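Local coordinates for protein butyryl-CoA dehydrogenase (Marinomonas mediterranea, PDB 6CXT) that belongs to the acyl-CoA dehydrogenase family of flavoproteins and binds flavin-adenine dinucleotide at a site shared between neighbouring subunits, at residues N259-Y264 against I332-V337; N266-M269 against T274-R277; A253-L258 against S294-L299. One frame throughout, in Å; residues are numbered along the deposited sequence. Where two conformers were deposited one is given.

Contact 1 (N259-Y264 against I332-V337); sequences NQCIEY and IDSIRV. With FAD (flavin-adenine dinucleotide), chain D.
The carbonyl oxygen of Val337 is approached by carbon atoms from two groups, the edge of the Tyr264 ring and C5B of the bound FAD. Tyr264 CE2 is 3.7 Å from Val337 O, which lies near the ring plane, while FAD C5B lies 3.2 Å from Val337 O. One residue earlier, Arg336 O accepts a hydrogen bond from the ribose hydroxyl O3B of FAD at 2.6 Å. Two successive carbonyls near the C-terminal end of helix 313-338 thus meet the adenosine half of the cofactor, one by a hydrogen bond and the other by packing alone.

Tyr264 gets there through a chi1 of -167°, which sets CG opposite the backbone N and brings the ring alongside Val337; Tyr264 CD2 lies 4.3 Å from Val337 CG1. The same ring stacks with His338.

The rest of the contact turns on the sulfur of Cys261. It sits between Ser334 and Val337, one helical turn apart, with SG 3.6 Å from Ser334 CA and 3.9 Å from Val337 CB. Both valine methyls are almost as close, so the branched side chain fits around the sulfur. The small side chains of Cys261 and Ser334 are consistent with the close backbone approach at this point, Cys261 CA lying 6.2 Å from Ser334 CA.

On helix 313-338, Asp333 forms salt bridges with Arg284 and Arg291, tying in helix 279-306, and Arg336 pairs with Glu325 of the second subunit.

The segment axes come within 9.9 Å and run nearly parallel, 16° apart. Helices packed nearly parallel in this way build the helical bundle that forms the C-terminal domain of acyl-CoA dehydrogenases, and here one end of that bundle borders the FAD site.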
loop_
_atom_site.group_PDB
_atom_site.type_symbol
_atom_site.label_atom_id
_atom_site.label_comp_id
_atom_site.label_asym_id
_atom_site.label_seq_id
_atom_site.Cartn_x
_atom_site.Cartn_y
_atom_site.Cartn_z
ATOM N N ASN B 259 5.923 12.698 17.545
ATOM C CA ASN B 259 6.774 13.693 18.255
ATOM C C ASN B 259 8.209 13.283 18.293
ATOM O O ASN B 259 9.107 14.103 17.994
ATOM C CB ASN B 259 6.272 13.918 19.684
ATOM C CG ASN B 259 4.983 14.660 19.725
ATOM O OD1 ASN B 259 4.521 15.194 18.730
ATOM N ND2 ASN B 259 4.339 14.632 20.871
ATOM N N GLN B 260 8.466 12.019 18.639
ATOM C CA GLN B 260 9.836 11.479 18.601
ATOM C C GLN B 260 10.461 11.512 17.191
ATOM O O GLN B 260 11.617 11.905 17.033
ATOM C CB GLN B 260 9.936 10.037 19.166
ATOM C CG GLN B 260 9.700 10.015 20.669
ATOM C CD GLN B 260 9.488 8.614 21.224
ATOM O OE1 GLN B 260 9.308 7.637 20.484
ATOM N NE2 GLN B 260 9.441 8.528 22.535
ATOM N N CYS B 261 9.733 11.087 16.159
ATOM C CA CYS B 261 10.283 11.151 14.795
ATOM C C CYS B 261 10.592 12.618 14.345
ATOM O O CYS B 261 11.555 12.803 13.628
ATOM C CB CYS B 261 9.297 10.529 13.769
ATOM S SG CYS B 261 9.361 8.728 14.036
ATOM N N ILE B 262 9.759 13.571 14.721
ATOM C CA ILE B 262 9.945 14.973 14.261
ATOM C C ILE B 262 11.224 15.496 14.925
ATOM O O ILE B 262 12.132 15.995 14.249
ATOM C CB ILE B 262 8.725 15.838 14.592
ATOM C CG1 ILE B 262 7.505 15.398 13.708
ATOM C CG2 ILE B 262 9.040 17.327 14.381
ATOM C CD1 ILE B 262 6.207 16.026 14.193
ATOM N N GLU B 263 11.311 15.265 16.232
ATOM C CA GLU B 263 12.518 15.679 17.004
ATOM C C GLU B 263 13.774 15.060 16.447
ATOM O O GLU B 263 14.788 15.755 16.172
ATOM C CB GLU B 263 12.310 15.412 18.513
ATOM C CG GLU B 263 13.534 15.654 19.427
ATOM C CD GLU B 263 14.017 17.116 19.475
ATOM O OE1 GLU B 263 15.173 17.343 19.929
ATOM O OE2 GLU B 263 13.269 18.048 19.070
ATOM N N TYR B 264 13.716 13.755 16.192
ATOM C CA TYR B 264 14.876 13.072 15.694
ATOM C C TYR B 264 15.246 13.537 14.287
ATOM O O TYR B 264 16.417 13.728 13.980
ATOM C CB TYR B 264 14.620 11.543 15.691
ATOM C CG TYR B 264 15.889 10.770 15.481
ATOM C CD1 TYR B 264 16.901 10.733 16.516
ATOM C CD2 TYR B 264 16.155 10.171 14.279
ATOM C CE1 TYR B 264 18.090 10.065 16.307
ATOM C CE2 TYR B 264 17.366 9.475 14.062
ATOM C CZ TYR B 264 18.317 9.449 15.110
ATOM O OH TYR B 264 19.489 8.762 14.971
ATOM N N ILE B 332 6.500 0.705 12.523
ATOM C CA ILE B 332 7.473 0.426 11.503
ATOM C C ILE B 332 8.177 1.739 11.053
ATOM O O ILE B 332 9.409 1.809 10.965
ATOM C CB ILE B 332 6.807 -0.247 10.288
ATOM C CG1 ILE B 332 6.315 -1.679 10.685
ATOM C CG2 ILE B 332 7.777 -0.310 9.089
ATOM C CD1 ILE B 332 5.247 -2.147 9.690
ATOM N N ASP B 333 7.391 2.757 10.807
ATOM C CA ASP B 333 7.969 4.026 10.284
ATOM C C ASP B 333 8.932 4.704 11.332
ATOM O O ASP B 333 9.992 5.251 10.960
ATOM C CB ASP B 333 6.839 4.985 9.886
ATOM C CG ASP B 333 6.214 4.611 8.562
ATOM O OD1 ASP B 333 6.819 3.876 7.800
ATOM O OD2 ASP B 333 5.167 5.153 8.223
ATOM N N SER B 334 8.579 4.640 12.616
ATOM C CA SER B 334 9.459 5.134 13.686
ATOM C C SER B 334 10.820 4.437 13.641
ATOM O O SER B 334 11.871 5.077 13.806
ATOM C CB SER B 334 8.809 4.940 15.051
ATOM O OG SER B 334 7.696 5.799 15.144
ATOM N N ILE B 335 10.824 3.110 13.438
ATOM C CA ILE B 335 12.099 2.422 13.290
ATOM C C ILE B 335 12.829 2.923 12.047
ATOM O O ILE B 335 14.040 3.235 12.122
ATOM C CB ILE B 335 11.913 0.871 13.293
ATOM C CG1 ILE B 335 11.492 0.428 14.709
ATOM C CG2 ILE B 335 13.167 0.151 12.857
ATOM C CD1 ILE B 335 11.004 -1.059 14.738
ATOM N N ARG B 336 12.159 2.994 10.932
ATOM C CA ARG B 336 12.786 3.475 9.742
ATOM C C ARG B 336 13.454 4.864 9.914
ATOM O O ARG B 336 14.531 5.056 9.495
ATOM C CB ARG B 336 11.787 3.512 8.600
ATOM C CG ARG B 336 11.245 2.184 8.122
ATOM C CD ARG B 336 10.407 2.444 6.909
ATOM N NE ARG B 336 9.596 1.363 6.403
ATOM C CZ ARG B 336 10.016 0.410 5.602
ATOM N NH1 ARG B 336 11.273 0.307 5.295
ATOM N NH2 ARG B 336 9.170 -0.470 5.156
ATOM N N VAL B 337 12.758 5.763 10.559
ATOM C CA VAL B 337 13.186 7.155 10.731
ATOM C C VAL B 337 14.428 7.138 11.642
ATOM O O VAL B 337 15.392 7.883 11.392
ATOM C CB VAL B 337 12.083 8.054 11.373
ATOM C CG1 VAL B 337 12.650 9.403 11.908
ATOM C CG2 VAL B 337 10.936 8.294 10.403
HETATM P PA FAD D . 20.660 7.299 9.482
HETATM O O1A FAD D . 21.664 7.201 8.350
HETATM O O2A FAD D . 20.737 8.300 10.622
HETATM O O5B FAD D . 19.179 7.343 8.808
HETATM C C5B FAD D . 17.989 7.645 9.572
HETATM C C4B FAD D . 16.865 7.787 8.525
HETATM O O4B FAD D . 17.206 8.831 7.578
HETATM C C3B FAD D . 16.687 6.496 7.733
HETATM O O3B FAD D . 15.283 6.448 7.447
HETATM C C2B FAD D . 17.434 6.803 6.416
HETATM O O2B FAD D . 17.009 5.988 5.294
HETATM C C1B FAD D . 17.176 8.331 6.252
HETATM N N9A FAD D . 18.213 8.894 5.362
HETATM C C8A FAD D . 19.528 9.095 5.646
HETATM N N7A FAD D . 20.188 9.537 4.518
HETATM C C5A FAD D . 19.285 9.597 3.500
HETATM C C6A FAD D . 19.274 9.981 2.064
HETATM N N6A FAD D . 20.422 10.380 1.409
HETATM N N1A FAD D . 18.083 9.887 1.397
HETATM C C2A FAD D . 16.914 9.467 1.990
HETATM N N3A FAD D . 16.867 9.131 3.299
HETATM C C4A FAD D . 17.982 9.166 4.079
HETATM N N1 FAD D . 27.250 -1.056 10.269
HETATM C C2 FAD D . 28.538 -1.530 10.105
HETATM O O2 FAD D . 29.410 -0.671 9.801
HETATM N N3 FAD D . 28.890 -2.838 10.267
HETATM C C4 FAD D . 27.986 -3.755 10.665
HETATM O O4 FAD D . 28.328 -4.929 10.815
HETATM C C4X FAD D . 26.563 -3.317 10.880
HETATM N N5 FAD D . 25.591 -4.154 11.306
HETATM C C5X FAD D . 24.320 -3.742 11.566
HETATM C C6 FAD D . 23.378 -4.704 12.020
HETATM C C7 FAD D . 22.062 -4.292 12.314
HETATM C C7M FAD D . 21.080 -5.313 12.832
HETATM C C8 FAD D . 21.665 -2.884 12.144
HETATM C C8M FAD D . 20.268 -2.449 12.437
HETATM C C9 FAD D . 22.585 -1.929 11.663
HETATM C C9A FAD D . 23.907 -2.333 11.366
HETATM N N10 FAD D . 24.897 -1.406 10.907
HETATM C C10 FAD D . 26.231 -1.885 10.665
HETATM C "C1'" FAD D . 24.592 0.004 10.718
HETATM C "C2'" FAD D . 23.735 0.170 9.440
HETATM O "O2'" FAD D . 24.466 -0.049 8.221
HETATM C "C3'" FAD D . 23.046 1.523 9.503
HETATM O "O3'" FAD D . 22.113 1.454 10.601
HETATM C "C4'" FAD D . 22.409 2.075 8.216
HETATM O "O4'" FAD D . 23.447 2.393 7.233
HETATM C "C5'" FAD D . 21.603 3.352 8.498
HETATM O "O5'" FAD D . 22.442 4.252 9.232
HETATM P P FAD D . 21.882 4.920 10.542
HETATM O O1P FAD D . 22.927 5.884 11.113
HETATM O O2P FAD D . 21.352 3.907 11.539
HETATM O O3P FAD D . 20.621 5.822 10.129
#

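Contact 2 (N266-M269 against T274-R277); sequences NTRM and TISR. With FAD (flavin-adenine dinucleotide), chain D.
Arg268, whose aliphatic stem passes obliquely beside Ile275 with CG 3.9 Å from Ile275 CG2, turns the edge of its guanidinium to the diphosphate of FAD. O2A lies in the guanidinium plane and takes a hydrogen bond from Arg268 NE at 2.6 Å, with 158° at the hydrogen. NH2 of Arg268 donates to O1P on the other phosphate at 2.8 Å, a more bent bond. A bend at chi2 (81°) carries the head to the diphosphate, and NH1 is engaged by Ala128 O of the second subunit. With all three nitrogens bonded, the group's rotation is fixed, and its charge probably offsets that of the phosphates.

The backbone of Arg268 serves the turn itself: Ile275 N donates to Arg268 O at 2.9 Å. A CA-H...O contact from Thr274 CA, 3.3 Å away, joins it on the same Arg268 O. These link the ends of a small antiparallel hairpin, strands 269-270 and 273-274, that connects helix 248-267 to helix 279-306. Met269 and Thr274 form a non-hydrogen-bonded pair in it, their side chains diverging.

Just after the hairpin the chain enters a 3-10 turn, where Ile275 sends CD1 to within 3.7 Å of the ribose oxygen O4B of FAD. Thr274 rests its methyl CG2 3.3 Å from Asn266 O, while its OG1 is hydrogen-bonded to Glu15 of a neighbouring chain, an alpha/beta hydrolase fold protein. The amide end of Asn266 comes back to Ser276, with OD1 3.6 Å from Ser276 OG; both atoms are hydrogen-bonded to the C-terminal Leu380 of the third subunit.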
loop_
_atom_site.group_PDB
_atom_site.type_symbol
_atom_site.label_atom_id
_atom_site.label_comp_id
_atom_site.label_asym_id
_atom_site.label_seq_id
_atom_site.Cartn_x
_atom_site.Cartn_y
_atom_site.Cartn_z
ATOM N N ASN B 266 14.772 16.308 12.988
ATOM C CA ASN B 266 15.287 17.719 13.059
ATOM C C ASN B 266 16.648 17.809 13.743
ATOM O O ASN B 266 17.280 18.859 13.696
ATOM C CB ASN B 266 14.315 18.627 13.795
ATOM C CG ASN B 266 13.136 19.041 12.938
ATOM O OD1 ASN B 266 13.167 18.928 11.735
ATOM N ND2 ASN B 266 12.101 19.537 13.570
ATOM N N THR B 267 17.143 16.711 14.289
ATOM C CA THR B 267 18.343 16.740 15.122
ATOM C C THR B 267 19.381 15.911 14.450
ATOM O O THR B 267 20.558 16.300 14.351
ATOM C CB THR B 267 18.025 16.182 16.542
ATOM O OG1 THR B 267 17.156 17.109 17.183
ATOM C CG2 THR B 267 19.314 16.072 17.399
ATOM N N ARG B 268 18.981 14.746 13.952
ATOM C CA ARG B 268 19.944 13.860 13.340
ATOM C C ARG B 268 20.356 14.365 11.971
ATOM O O ARG B 268 19.513 14.633 11.119
ATOM C CB ARG B 268 19.390 12.408 13.227
ATOM C CG ARG B 268 20.128 11.498 12.247
ATOM C CD ARG B 268 21.365 10.977 12.954
ATOM N NE ARG B 268 22.031 9.818 12.335
ATOM C CZ ARG B 268 23.169 9.312 12.827
ATOM N NH1 ARG B 268 23.748 9.899 13.895
ATOM N NH2 ARG B 268 23.736 8.223 12.314
ATOM N N MET B 269 21.673 14.410 11.744
ATOM C CA MET B 269 22.218 14.855 10.494
ATOM C C MET B 269 22.942 13.741 9.799
ATOM O O MET B 269 23.570 12.899 10.444
ATOM C CB MET B 269 23.171 16.051 10.727
ATOM C CG MET B 269 22.424 17.307 11.150
ATOM S SD MET B 269 23.492 18.713 11.470
ATOM C CE MET B 269 23.866 19.289 9.809
ATOM N N THR B 274 20.046 18.007 8.263
ATOM C CA THR B 274 19.152 17.171 9.064
ATOM C C THR B 274 18.441 16.161 8.124
ATOM O O THR B 274 18.185 16.456 6.951
ATOM C CB THR B 274 18.137 18.012 9.809
ATOM O OG1 THR B 274 17.389 18.811 8.860
ATOM C CG2 THR B 274 18.904 18.932 10.773
ATOM N N ILE B 275 18.133 14.972 8.632
ATOM C CA ILE B 275 17.521 13.948 7.758
ATOM C C ILE B 275 16.121 14.379 7.337
ATOM O O ILE B 275 15.574 13.855 6.338
ATOM C CB ILE B 275 17.515 12.553 8.435
ATOM C CG1 ILE B 275 16.746 12.590 9.786
ATOM C CG2 ILE B 275 18.971 12.065 8.561
ATOM C CD1 ILE B 275 16.504 11.172 10.379
ATOM N N SER B 276 15.548 15.316 8.071
ATOM C CA SER B 276 14.264 15.996 7.693
ATOM C C SER B 276 14.309 16.612 6.305
ATOM O O SER B 276 13.274 16.881 5.708
ATOM C CB SER B 276 13.852 17.072 8.708
ATOM O OG SER B 276 14.764 18.181 8.579
ATOM N N ARG B 277 15.519 16.832 5.785
ATOM C CA ARG B 277 15.626 17.437 4.474
ATOM C C ARG B 277 15.483 16.401 3.352
ATOM O O ARG B 277 15.391 16.766 2.187
ATOM C CB ARG B 277 16.986 18.162 4.357
ATOM C CG ARG B 277 17.039 19.487 5.111
ATOM C CD ARG B 277 16.145 20.484 4.365
ATOM N NE ARG B 277 16.152 21.834 4.917
ATOM C CZ ARG B 277 17.117 22.757 4.753
ATOM N NH1 ARG B 277 18.221 22.505 4.046
ATOM N NH2 ARG B 277 16.957 23.960 5.316
HETATM P PA FAD D . 20.660 7.299 9.482
HETATM O O1A FAD D . 21.664 7.201 8.350
HETATM O O2A FAD D . 20.737 8.300 10.622
HETATM O O5B FAD D . 19.179 7.343 8.808
HETATM C C5B FAD D . 17.989 7.645 9.572
HETATM C C4B FAD D . 16.865 7.787 8.525
HETATM O O4B FAD D . 17.206 8.831 7.578
HETATM C C3B FAD D . 16.687 6.496 7.733
HETATM O O3B FAD D . 15.283 6.448 7.447
HETATM C C2B FAD D . 17.434 6.803 6.416
HETATM O O2B FAD D . 17.009 5.988 5.294
HETATM C C1B FAD D . 17.176 8.331 6.252
HETATM N N9A FAD D . 18.213 8.894 5.362
HETATM C C8A FAD D . 19.528 9.095 5.646
HETATM N N7A FAD D . 20.188 9.537 4.518
HETATM C C5A FAD D . 19.285 9.597 3.500
HETATM C C6A FAD D . 19.274 9.981 2.064
HETATM N N6A FAD D . 20.422 10.380 1.409
HETATM N N1A FAD D . 18.083 9.887 1.397
HETATM C C2A FAD D . 16.914 9.467 1.990
HETATM N N3A FAD D . 16.867 9.131 3.299
HETATM C C4A FAD D . 17.982 9.166 4.079
HETATM N N1 FAD D . 27.250 -1.056 10.269
HETATM C C2 FAD D . 28.538 -1.530 10.105
HETATM O O2 FAD D . 29.410 -0.671 9.801
HETATM N N3 FAD D . 28.890 -2.838 10.267
HETATM C C4 FAD D . 27.986 -3.755 10.665
HETATM O O4 FAD D . 28.328 -4.929 10.815
HETATM C C4X FAD D . 26.563 -3.317 10.880
HETATM N N5 FAD D . 25.591 -4.154 11.306
HETATM C C5X FAD D . 24.320 -3.742 11.566
HETATM C C6 FAD D . 23.378 -4.704 12.020
HETATM C C7 FAD D . 22.062 -4.292 12.314
HETATM C C7M FAD D . 21.080 -5.313 12.832
HETATM C C8 FAD D . 21.665 -2.884 12.144
HETATM C C8M FAD D . 20.268 -2.449 12.437
HETATM C C9 FAD D . 22.585 -1.929 11.663
HETATM C C9A FAD D . 23.907 -2.333 11.366
HETATM N N10 FAD D . 24.897 -1.406 10.907
HETATM C C10 FAD D . 26.231 -1.885 10.665
HETATM C "C1'" FAD D . 24.592 0.004 10.718
HETATM C "C2'" FAD D . 23.735 0.170 9.440
HETATM O "O2'" FAD D . 24.466 -0.049 8.221
HETATM C "C3'" FAD D . 23.046 1.523 9.503
HETATM O "O3'" FAD D . 22.113 1.454 10.601
HETATM C "C4'" FAD D . 22.409 2.075 8.216
HETATM O "O4'" FAD D . 23.447 2.393 7.233
HETATM C "C5'" FAD D . 21.603 3.352 8.498
HETATM O "O5'" FAD D . 22.442 4.252 9.232
HETATM P P FAD D . 21.882 4.920 10.542
HETATM O O1P FAD D . 22.927 5.884 11.113
HETATM O O2P FAD D . 21.352 3.907 11.539
HETATM O O3P FAD D . 20.621 5.822 10.129
#

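Contact 3 (A253-L258 against S294-L299); sequences AMQRDL and SARLML
Gln255 and Arg296 make the direct polar link between the two helices. Arg296 NH2 donates to Gln255 OE1 at 2.9 Å, with 153° at the hydrogen. The bond lies in the carbonyl plane on a lone pair, and the amide and guanidinium planes are only 14° apart. The match is not perfect, since the oxygen is tilted a little from the guanidinium plane. A bend at chi2 (61°) turns the amide of Gln255 back toward the arginine; its CB lies at the guanidinium edge, 3.8 Å from Arg296 NH2.

One water completes the polar group. It donates to Gln255 OE1 at 2.6 Å and accepts from Arg296 NH1 at 2.9 Å, closing a ring that runs through OE1, both terminal nitrogens and the water. The remaining nitrogen, NE, forms a salt bridge with Glu72 of helix 64-77, and Gln255 NE2 is held by Asn259 OD1 a turn further along its own helix.

Apolar contact is slight: Met254 extends its terminal CE to 4.3 Å from Ala295 CB. That methionine also packs on Leu292 and on Ala326 and Phe327 of helix 313-338, so this buried side chain belongs to the interior of the bundle.

Helices 248-267 and 279-306 stand well apart here, Met254 CA lying 9.7 Å from Ala295 CA, and long side chains bridge the distance. Since OE1 receives two donors and the guanidinium is bonded at all three nitrogens, the link is a directional one in which both heads are fixed in orientation; Glu72 probably balances the arginine's charge.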
loop_
_atom_site.group_PDB
_atom_site.type_symbol
_atom_site.label_atom_id
_atom_site.label_comp_id
_atom_site.label_asym_id
_atom_site.label_seq_id
_atom_site.Cartn_x
_atom_site.Cartn_y
_atom_site.Cartn_z
ATOM N N ALA B 253 -0.241 6.802 21.970
ATOM C CA ALA B 253 1.070 6.240 21.697
ATOM C C ALA B 253 1.601 6.739 20.312
ATOM O O ALA B 253 2.804 7.001 20.164
ATOM C CB ALA B 253 1.059 4.713 21.756
ATOM N N MET B 254 0.720 6.874 19.341
ATOM C CA MET B 254 1.120 7.334 17.990
ATOM C C MET B 254 1.531 8.817 18.022
ATOM O O MET B 254 2.424 9.181 17.293
ATOM C CB MET B 254 -0.017 7.109 16.962
ATOM C CG MET B 254 -0.034 5.614 16.564
ATOM S SD MET B 254 -1.245 5.432 15.248
ATOM C CE MET B 254 -2.815 5.489 16.138
ATOM N N GLN B 255 0.873 9.638 18.829
ATOM C CA GLN B 255 1.295 11.078 18.975
ATOM C C GLN B 255 2.725 11.108 19.486
ATOM O O GLN B 255 3.578 11.842 18.956
ATOM C CB GLN B 255 0.364 11.867 19.926
ATOM C CG GLN B 255 0.734 13.370 19.978
ATOM C CD GLN B 255 0.605 14.037 18.598
ATOM O OE1 GLN B 255 -0.486 14.079 18.031
ATOM N NE2 GLN B 255 1.711 14.560 18.053
ATOM N N ARG B 256 3.032 10.221 20.434
ATOM C CA ARG B 256 4.393 10.086 20.946
ATOM C C ARG B 256 5.405 9.638 19.887
ATOM O O ARG B 256 6.467 10.258 19.752
ATOM C CB ARG B 256 4.476 9.180 22.199
ATOM C CG ARG B 256 5.936 9.042 22.697
ATOM C CD ARG B 256 6.083 8.155 23.972
ATOM N NE ARG B 256 5.574 6.796 23.734
ATOM C CZ ARG B 256 4.483 6.264 24.302
ATOM N NH1 ARG B 256 3.741 6.946 25.206
ATOM N NH2 ARG B 256 4.161 5.002 24.008
ATOM N N ASP B 257 5.103 8.566 19.152
ATOM C CA ASP B 257 5.905 8.167 18.003
ATOM C C ASP B 257 6.189 9.350 17.058
ATOM O O ASP B 257 7.331 9.563 16.635
ATOM C CB ASP B 257 5.173 7.095 17.146
ATOM C CG ASP B 257 5.201 5.677 17.778
ATOM O OD1 ASP B 257 5.965 5.444 18.773
ATOM O OD2 ASP B 257 4.478 4.778 17.219
ATOM N N LEU B 258 5.147 10.070 16.711
ATOM C CA LEU B 258 5.265 11.186 15.758
ATOM C C LEU B 258 6.179 12.295 16.314
ATOM O O LEU B 258 7.075 12.758 15.618
ATOM C CB LEU B 258 3.894 11.736 15.431
ATOM C CG LEU B 258 3.841 12.962 14.507
ATOM C CD1 LEU B 258 4.497 12.625 13.154
ATOM C CD2 LEU B 258 2.376 13.375 14.278
ATOM N N SER B 294 -6.384 11.289 11.140
ATOM C CA SER B 294 -7.465 10.453 10.716
ATOM C C SER B 294 -7.941 9.501 11.842
ATOM O O SER B 294 -9.145 9.483 12.151
ATOM C CB SER B 294 -6.982 9.618 9.539
ATOM O OG SER B 294 -7.968 8.635 9.194
ATOM N N ALA B 295 -7.015 8.735 12.431
ATOM C CA ALA B 295 -7.392 7.717 13.457
ATOM C C ALA B 295 -8.028 8.406 14.681
ATOM O O ALA B 295 -9.043 7.908 15.233
ATOM C CB ALA B 295 -6.168 6.907 13.862
ATOM N N ARG B 296 -7.463 9.559 15.081
ATOM C CA ARG B 296 -7.962 10.338 16.230
ATOM C C ARG B 296 -9.385 10.838 15.970
ATOM O O ARG B 296 -10.242 10.760 16.850
ATOM C CB ARG B 296 -7.022 11.512 16.554
ATOM C CG ARG B 296 -7.513 12.347 17.711
ATOM C CD ARG B 296 -6.587 13.490 18.047
ATOM N NE ARG B 296 -5.303 13.032 18.568
ATOM C CZ ARG B 296 -4.133 13.299 18.010
ATOM N NH1 ARG B 296 -4.059 14.010 16.878
ATOM N NH2 ARG B 296 -3.022 12.904 18.600
ATOM N N LEU B 297 -9.628 11.411 14.793
ATOM C CA LEU B 297 -10.976 11.871 14.445
ATOM C C LEU B 297 -11.976 10.689 14.428
ATOM O O LEU B 297 -13.126 10.869 14.789
ATOM C CB LEU B 297 -10.975 12.532 13.048
ATOM C CG LEU B 297 -10.249 13.937 13.076
ATOM C CD1 LEU B 297 -10.026 14.504 11.664
ATOM C CD2 LEU B 297 -11.038 14.959 13.916
ATOM N N MET B 298 -11.558 9.537 13.887
ATOM C CA MET B 298 -12.395 8.356 13.849
ATOM C C MET B 298 -12.750 7.876 15.239
ATOM O O MET B 298 -13.879 7.458 15.440
ATOM C CB MET B 298 -11.726 7.230 13.028
ATOM C CG MET B 298 -11.687 7.733 11.590
ATOM S SD MET B 298 -10.851 6.532 10.557
ATOM C CE MET B 298 -12.095 5.268 10.402
ATOM N N LEU B 299 -11.794 7.980 16.164
ATOM C CA LEU B 299 -12.028 7.637 17.579
ATOM C C LEU B 299 -13.068 8.587 18.184
ATOM O O LEU B 299 -14.030 8.140 18.823
ATOM C CB LEU B 299 -10.661 7.756 18.304
ATOM C CG LEU B 299 -10.681 7.693 19.844
ATOM C CD1 LEU B 299 -11.174 6.306 20.316
ATOM C CD2 LEU B 299 -9.336 8.128 20.463
HETATM O O HOH W 1 -1.576 14.840 15.751
#

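Overall arrangement
Coming from the N terminus, the chain enters helix 248-267, which supplies the first segment of contacts 3 and 1 and leads into that of contact 2. Contact 2 closes first, over the four residues between 269 and 274, where the hairpin reverses the chain into helix 279-306. Contact 3 then closes on that helix, and contact 1 on helix 313-338. Contact 2 is nested within both larger loops, whereas contacts 1 and 3 cross. Contacts 1 and 2 meet where Ile275 packs on Tyr264 and Val337 beside FAD; contacts 1 and 3 touch through Ser334 and Asp257. Contacts 3 and 1 tie helices 279-306 and 313-338 to helix 248-267, and contact 2 fastens the hairpin at its end.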